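PDB 5V01: competence damage-inducible protein A from Klebsiella pneumoniae subsp. pneumoniae MGH 78578, which is of unknown function but belongs to the CinA family, some members of which deamidate nicotinamide mononucleotide. Local coordinates for residues E17-V22 against Y160-L165; R32-E37 against A101-D106. All blocks are in the same frame, centred on the assembly; numbering follows the deposited sequence.

Contact 1. Residues E17-V22 against Y160-L165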
# COMPACT_ATOMS: atom_id res chain seq x y z
N GLU A 17 3.58 7.57 -16.84
CA GLU A 17 2.91 7.62 -18.12
C GLU A 17 1.81 6.55 -18.20
O GLU A 17 0.70 6.79 -18.67
CB GLU A 17 3.95 7.43 -19.20
CG GLU A 17 3.52 7.82 -20.59
CD GLU A 17 4.65 7.75 -21.58
OE1 GLU A 17 4.33 7.90 -22.77
OE2 GLU A 17 5.84 7.55 -21.20
N LEU A 18 2.09 5.36 -17.67
CA LEU A 18 1.10 4.28 -17.64
C LEU A 18 -0.06 4.59 -16.72
O LEU A 18 -1.22 4.34 -17.06
CB LEU A 18 1.75 2.97 -17.21
CG LEU A 18 2.67 2.31 -18.24
CD1 LEU A 18 3.43 1.18 -17.55
CD2 LEU A 18 1.91 1.80 -19.46
N THR A 19 0.28 5.14 -15.57
CA THR A 19 -0.73 5.49 -14.62
C THR A 19 -1.71 6.56 -15.17
O THR A 19 -2.91 6.52 -14.89
CB THR A 19 -0.07 5.94 -13.32
OG1 THR A 19 0.77 4.90 -12.79
CG2 THR A 19 -1.11 6.19 -12.37
N ALA A 20 -1.19 7.48 -15.98
CA ALA A 20 -2.01 8.51 -16.65
C ALA A 20 -3.01 7.87 -17.61
O ALA A 20 -4.19 8.24 -17.66
CB ALA A 20 -1.15 9.52 -17.36
N GLU A 21 -2.52 6.91 -18.39
CA GLU A 21 -3.36 6.24 -19.37
C GLU A 21 -4.43 5.40 -18.68
O GLU A 21 -5.60 5.38 -19.07
CB GLU A 21 -2.47 5.39 -20.28
CG GLU A 21 -3.18 4.71 -21.42
CD GLU A 21 -2.22 3.95 -22.32
OE1 GLU A 21 -0.99 4.01 -22.12
OE2 GLU A 21 -2.73 3.25 -23.20
N VAL A 22 -4.01 4.71 -17.61
CA VAL A 22 -4.95 3.90 -16.82
C VAL A 22 -6.05 4.75 -16.18
O VAL A 22 -7.22 4.44 -16.26
CB VAL A 22 -4.20 3.09 -15.74
CG1 VAL A 22 -5.13 2.56 -14.63
CG2 VAL A 22 -3.43 1.95 -16.39
N TYR A 160 4.75 -3.77 -15.10
CA TYR A 160 4.05 -4.82 -15.86
C TYR A 160 2.57 -4.86 -15.49
O TYR A 160 1.71 -4.98 -16.35
CB TYR A 160 4.70 -6.18 -15.61
CG TYR A 160 4.10 -7.27 -16.44
CD1 TYR A 160 4.44 -7.38 -17.77
CD2 TYR A 160 3.13 -8.13 -15.94
CE1 TYR A 160 3.88 -8.34 -18.57
CE2 TYR A 160 2.57 -9.09 -16.75
CZ TYR A 160 2.94 -9.18 -18.07
OH TYR A 160 2.40 -10.12 -18.90
N ALA A 161 2.29 -4.80 -14.19
CA ALA A 161 0.90 -4.82 -13.75
C ALA A 161 0.08 -3.71 -14.40
O ALA A 161 -1.05 -3.93 -14.84
CB ALA A 161 0.80 -4.71 -12.24
N LEU A 162 0.68 -2.52 -14.47
CA LEU A 162 0.02 -1.36 -15.03
C LEU A 162 -0.08 -1.43 -16.55
O LEU A 162 -1.10 -1.03 -17.11
CB LEU A 162 0.72 -0.07 -14.60
CG LEU A 162 0.61 0.26 -13.11
CD1 LEU A 162 1.67 1.31 -12.73
CD2 LEU A 162 -0.79 0.73 -12.74
N ALA A 163 1.00 -1.85 -17.22
CA ALA A 163 1.00 -1.95 -18.68
C ALA A 163 -0.05 -2.97 -19.12
O ALA A 163 -0.81 -2.73 -20.08
CB ALA A 163 2.37 -2.32 -19.20
N ALA A 164 -0.11 -4.10 -18.43
CA ALA A 164 -1.12 -5.12 -18.77
C ALA A 164 -2.54 -4.61 -18.50
O ALA A 164 -3.47 -4.83 -19.28
CB ALA A 164 -0.86 -6.40 -18.01
N LEU A 165 -2.71 -3.90 -17.38
CA LEU A 165 -4.00 -3.29 -17.09
C LEU A 165 -4.42 -2.31 -18.20
O LEU A 165 -5.57 -2.31 -18.62
CB LEU A 165 -3.95 -2.55 -15.76
CG LEU A 165 -5.25 -1.80 -15.40
CD1 LEU A 165 -6.42 -2.76 -15.25
CD2 LEU A 165 -5.07 -0.95 -14.15
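Leu-18 and Val-22, one helical turn apart, both meet the flat peptide group that joins Leu-162 to Ala-163, and from the same side. Leu-18 CD1 sits almost squarely over the face, 3.9 Å from Ala-163 N, while Val-22 CG2 lies beyond the carbonyl end, raised obliquely out of the plane and 3.9 Å from Leu-162 O. The one aromatic ring, Tyr-160, starts out from the far side of its helix and packs edge-to-face with Phe-131 of the sheet. Leu-18 CD1 also meets the small Ala-163 CB at 4.0 Å, and Leu-18 CB faces Leu-162 CB at 4.1 Å. Segments 17-22 and 160-165, on helices 15-29 and 150-169, run 35° apart with their axes 9.3 Å from each other at closest approach, in one layer over the mixed sheet of an alpha/beta sandwich. Leu-162 extends further onto helix 43-50 of that layer, a reach that suits leucine. Val-22 holds CG1 anti to its backbone N (chi1 163°), and this branch touches Leu-165 CD2 at 3.5 Å, the two side chains crossing at about a right angle. In one of its two conformers, Thr-19 OG1 lies 3.7 Å from Leu-162 CD1 while hydrogen-bonded to Thr-15 O.

Contact 2. Residues R32-E37 against A101-D106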
# COMPACT_ATOMS: atom_id res chain seq x y z
N ARG A 32 -13.69 1.64 -11.05
CA ARG A 32 -12.80 1.82 -9.92
C ARG A 32 -11.92 0.60 -9.76
O ARG A 32 -12.36 -0.54 -9.94
CB ARG A 32 -13.59 2.11 -8.65
CG ARG A 32 -14.40 3.38 -8.78
CD ARG A 32 -15.04 3.80 -7.48
NE ARG A 32 -14.05 4.35 -6.55
CZ ARG A 32 -13.52 5.57 -6.62
NH1 ARG A 32 -13.85 6.43 -7.59
NH2 ARG A 32 -12.65 5.95 -5.69
N LEU A 33 -10.67 0.87 -9.42
CA LEU A 33 -9.61 -0.11 -9.29
C LEU A 33 -9.23 -0.25 -7.81
O LEU A 33 -9.24 0.74 -7.08
CB LEU A 33 -8.40 0.42 -10.07
CG LEU A 33 -7.10 -0.36 -10.02
CD1 LEU A 33 -7.22 -1.75 -10.65
CD2 LEU A 33 -6.01 0.45 -10.72
N THR A 34 -8.80 -1.45 -7.42
CA THR A 34 -8.24 -1.72 -6.08
C THR A 34 -7.07 -2.67 -6.25
O THR A 34 -6.94 -3.36 -7.28
CB THR A 34 -9.31 -2.29 -5.16
OG1 THR A 34 -8.81 -2.35 -3.84
CG2 THR A 34 -9.75 -3.66 -5.56
N THR A 35 -6.18 -2.69 -5.26
CA THR A 35 -4.95 -3.47 -5.34
C THR A 35 -4.63 -4.22 -4.07
O THR A 35 -4.88 -3.72 -2.96
CB THR A 35 -3.74 -2.58 -5.69
OG1 THR A 35 -3.56 -1.55 -4.71
CG2 THR A 35 -3.87 -1.99 -7.06
N ALA A 36 -4.02 -5.38 -4.24
CA ALA A 36 -3.49 -6.18 -3.13
C ALA A 36 -2.08 -6.61 -3.49
O ALA A 36 -1.86 -7.21 -4.54
CB ALA A 36 -4.37 -7.41 -2.85
N GLU A 37 -1.13 -6.30 -2.62
CA GLU A 37 0.29 -6.53 -2.88
C GLU A 37 0.93 -7.30 -1.76
O GLU A 37 0.48 -7.25 -0.61
CB GLU A 37 0.99 -5.17 -2.97
CG GLU A 37 0.55 -4.30 -4.12
CD GLU A 37 1.25 -2.95 -4.09
OE1 GLU A 37 2.47 -2.89 -4.36
OE2 GLU A 37 0.55 -1.96 -3.83
N ALA A 101 -13.84 -7.64 -3.18
CA ALA A 101 -14.97 -7.63 -2.25
C ALA A 101 -14.82 -6.54 -1.19
O ALA A 101 -15.78 -5.81 -0.93
CB ALA A 101 -15.11 -8.99 -1.59
N LEU A 102 -13.64 -6.42 -0.58
CA LEU A 102 -13.43 -5.42 0.45
C LEU A 102 -13.65 -4.01 -0.08
O LEU A 102 -14.32 -3.20 0.56
CB LEU A 102 -12.03 -5.58 1.03
CG LEU A 102 -11.59 -4.58 2.12
CD1 LEU A 102 -12.48 -4.65 3.36
CD2 LEU A 102 -10.15 -4.81 2.56
N ALA A 103 -13.06 -3.71 -1.24
CA ALA A 103 -13.13 -2.36 -1.83
C ALA A 103 -14.44 -2.05 -2.57
O ALA A 103 -14.73 -0.90 -2.83
CB ALA A 103 -11.95 -2.14 -2.76
N GLY A 104 -15.21 -3.08 -2.95
CA GLY A 104 -16.41 -2.86 -3.77
C GLY A 104 -16.09 -2.31 -5.15
O GLY A 104 -16.89 -1.60 -5.75
N ALA A 105 -14.90 -2.65 -5.63
CA ALA A 105 -14.35 -2.11 -6.85
C ALA A 105 -14.81 -2.92 -8.06
O ALA A 105 -15.40 -3.99 -7.93
CB ALA A 105 -12.83 -2.11 -6.77
N ASP A 106 -14.54 -2.38 -9.24
CA ASP A 106 -14.81 -3.08 -10.50
C ASP A 106 -13.65 -3.97 -10.94
O ASP A 106 -13.86 -5.03 -11.57
CB ASP A 106 -15.10 -2.06 -11.59
CG ASP A 106 -16.26 -1.17 -11.25
OD1 ASP A 106 -17.39 -1.66 -11.37
OD2 ASP A 106 -16.05 0.02 -10.89
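Arg-32 and Asp-106 are joined by two hydrogen bonds, both using the backbone of Arg-32. Arg-32 N donates to Asp-106 OD2 over 2.9 Å at a fairly straight 154°, reaching the oxygen's anti lone pair, the one turned away from OD1. In return Asp-106 N donates to Arg-32 O, also over 2.9 Å but more bent, at 138°. Aspartate suits the place because its short side chain, with CG beside its own backbone N, lets carboxylate and N-H face the same residue.

The charges pair elsewhere. Arg-32 NE stays 6.4 Å from Asp-106 OD2; the bent side chain leads away, and its NH2 forms a salt bridge with Asp-59 and a hydrogen bond to Ala-55 O. Asp-106 OD1 has its own salt bridge, to Arg-136, so the two carboxylate oxygens serve different partners.

Van der Waals packing comes from two small methyls against the strand. Ala-105 CB makes a methyl-methyl contact with Thr-34 CG2 at 3.7 Å and also lies 3.6 Å from Arg-32 O. Ala-103 CB comes within 3.3 Å of Thr-34 OG1; with OG1 anti to the backbone N (chi1 -171°), that hydroxyl is hydrogen-bonded to Thr-60 O on the adjacent strand. Threonine fits here by offering a methyl to the alanines and a hydroxyl to its neighbour, and alanine's single methyl fits between the turn and the strand.

Between the alanines, Gly-104 leaves the helix with positive phi, a conformation glycine adopts easily, and turns the chain back toward the sheet. This is the helix-to-strand turn of a beta-alpha-beta crossover: strand 58-64 leads, through helices ending with 89-103, to strand 107-113, which lies parallel to 33-37 on its other side, as in Rossmann-like alpha/beta folds.

How the contacts relate
Contact 1 is buried and held by van der Waals packing, mostly of apolar side chains, with no hydrogen bond between its segments; contact 2 is only partly buried, lies at the entry to strand 33-37, and combines methyl packing with two hydrogen bonds, one backbone to backbone and one to a carboxylate. Contact 1 lies on one face of the sheet; contact 2 joins a strand of the sheet to the helix end on the other face, their centres about 16 Å apart. Strand 33-37 connects them: it follows helix 15-29 in the chain, and Leu-33 CD2 meets Leu-165 CD2 of contact 1 at 3.8 Å, whereas Thr-34 turns to the other face. Leucine and valine fill the interhelical space; alanine, threonine and aspartate suit the closer turn.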